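Side-chain contact in p22 protein (Trypanosoma brucei, PDB 3JV1), which is an RNA-editing accessory factor of the Mam33 family, specific for the cytochrome oxidase subunit II transcript: residues L15-E18 / R19-G23. Numbering follows the deposited sequence.
Sequences LEDE and RQRAG
R21 folds back along the last turn of helix 2-18 and closes a salt bridge on E18. Its CB lies 3.3 Å from the carbonyl O of E18, and CG, set anti to its own carbonyl carbon (chi1 -70°), comes down beside the carbonyl O of D17. From there the chain runs extended: R21 CD passes 3.5 Å from E18 OE1, NE stays near the D17 carbonyl, and the D17-E18 peptide lies against one face of the R21 guanidinium, off-centre toward the rim of that group, with NH2 against D17 CB. R21 NH1 then donates to E18 OE1 at 3.1 Å, meeting that oxygen nearly along its C-O axis, with the carboxylate and guanidinium planes 77° apart. NH1 also forms a salt bridge with E14, and E18 OE2 takes a hydrogen bond from Q167 of helix 152-181, so the E18 carboxylate links the R21 turn to that long helix. In this Mam33-family fold the N-terminal helix packs on helix 152-181. R19 N still reaches L15 O in an i to i+4 bond of 3.3 Å, whereas Q20 N and R21 N bond to D17 O and E18 O three residues back, the latter closing a type I beta turn from E18 to R21. Q20 turns its side-chain amide back as well: Q20 NE2 donates to E16 O at 3.2 Å, from above the carbonyl plane. One turn on from L15, the extended R19 side chain crosses it obliquely, L15 CD2 sitting 3.2 Å from R19 NE while CD1 lies over a face of the guanidinium; L15 touches L174 and R19 touches E171, both on helix 152-181.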
loop_
_atom_site.group_PDB
_atom_site.type_symbol
_atom_site.label_atom_id
_atom_site.label_comp_id
_atom_site.label_asym_id
_atom_site.label_seq_id
_atom_site.Cartn_x
_atom_site.Cartn_y
_atom_site.Cartn_z
ATOM N N LEU A 15 -21.583 15.486 20.647
ATOM C CA LEU A 15 -22.106 16.326 19.570
ATOM C C LEU A 15 -22.535 17.679 20.135
ATOM O O LEU A 15 -22.245 18.727 19.554
ATOM C CB LEU A 15 -23.312 15.659 18.895
ATOM C CG LEU A 15 -23.478 15.802 17.374
ATOM C CD1 LEU A 15 -24.941 15.572 17.012
ATOM C CD2 LEU A 15 -23.039 17.183 16.900
ATOM N N GLU A 16 -23.229 17.653 21.269
ATOM C CA GLU A 16 -23.685 18.885 21.898
ATOM C C GLU A 16 -22.513 19.708 22.403
ATOM O O GLU A 16 -22.488 20.919 22.213
ATOM C CB GLU A 16 -24.641 18.583 23.055
ATOM C CG GLU A 16 -25.922 17.889 22.625
ATOM C CD GLU A 16 -26.877 17.639 23.779
ATOM O OE1 GLU A 16 -26.472 16.990 24.773
ATOM O OE2 GLU A 16 -28.039 18.091 23.693
ATOM N N ASP A 17 -21.541 19.059 23.042
ATOM C CA ASP A 17 -20.376 19.782 23.555
ATOM C C ASP A 17 -19.541 20.372 22.420
ATOM O O ASP A 17 -19.195 21.547 22.442
ATOM C CB ASP A 17 -19.489 18.864 24.408
ATOM C CG ASP A 17 -20.168 18.418 25.687
ATOM O OD1 ASP A 17 -21.266 18.930 25.990
ATOM O OD2 ASP A 17 -19.599 17.555 26.390
ATOM N N GLU A 18 -19.220 19.545 21.434
ATOM C CA GLU A 18 -18.430 19.972 20.282
ATOM C C GLU A 18 -18.947 21.285 19.682
ATOM O O GLU A 18 -18.181 22.227 19.481
ATOM C CB GLU A 18 -18.442 18.871 19.221
ATOM C CG GLU A 18 -17.792 19.241 17.898
ATOM C CD GLU A 18 -16.304 19.547 18.001
ATOM O OE1 GLU A 18 -15.694 19.305 19.066
ATOM O OE2 GLU A 18 -15.739 20.027 16.993
ATOM N N ARG A 19 -20.247 21.339 19.409
ATOM C CA ARG A 19 -20.872 22.529 18.835
ATOM C C ARG A 19 -20.699 23.802 19.682
ATOM O O ARG A 19 -20.898 24.912 19.185
ATOM C CB ARG A 19 -22.367 22.279 18.614
ATOM C CG ARG A 19 -22.691 21.220 17.572
ATOM C CD ARG A 19 -24.195 20.974 17.519
ATOM N NE ARG A 19 -24.573 19.953 16.543
ATOM C CZ ARG A 19 -25.794 19.433 16.444
ATOM N NH1 ARG A 19 -26.760 19.835 17.262
ATOM N NH2 ARG A 19 -26.056 18.510 15.529
ATOM N N GLN A 20 -20.337 23.643 20.953
ATOM C CA GLN A 20 -20.151 24.794 21.840
ATOM C C GLN A 20 -18.686 25.173 21.994
ATOM O O GLN A 20 -18.359 26.182 22.623
ATOM C CB GLN A 20 -20.716 24.498 23.226
ATOM C CG GLN A 20 -22.206 24.259 23.275
ATOM C CD GLN A 20 -22.657 23.869 24.665
ATOM O OE1 GLN A 20 -22.536 24.651 25.610
ATOM N NE2 GLN A 20 -23.167 22.649 24.802
ATOM N N ARG A 21 -17.805 24.357 21.431
ATOM C CA ARG A 21 -16.382 24.615 21.530
ATOM C C ARG A 21 -15.935 25.680 20.543
ATOM O O ARG A 21 -16.441 25.756 19.425
ATOM C CB ARG A 21 -15.603 23.314 21.313
ATOM C CG ARG A 21 -15.771 22.332 22.468
ATOM C CD ARG A 21 -15.236 20.943 22.149
ATOM N NE ARG A 21 -15.525 20.010 23.235
ATOM C CZ ARG A 21 -15.617 18.691 23.090
ATOM N NH1 ARG A 21 -15.443 18.143 21.896
ATOM N NH2 ARG A 21 -15.891 17.924 24.137
ATOM N N ALA A 22 -14.995 26.513 20.973
ATOM C CA ALA A 22 -14.472 27.576 20.128
ATOM C C ALA A 22 -13.468 26.978 19.150
ATOM O O ALA A 22 -12.985 25.864 19.349
ATOM C CB ALA A 22 -13.800 28.642 20.985
ATOM N N GLY A 23 -13.161 27.716 18.091
ATOM C CA GLY A 23 -12.207 27.223 17.113
ATOM C C GLY A 23 -12.842 26.548 15.911
ATOM O O GLY A 23 -12.131 26.077 15.022
#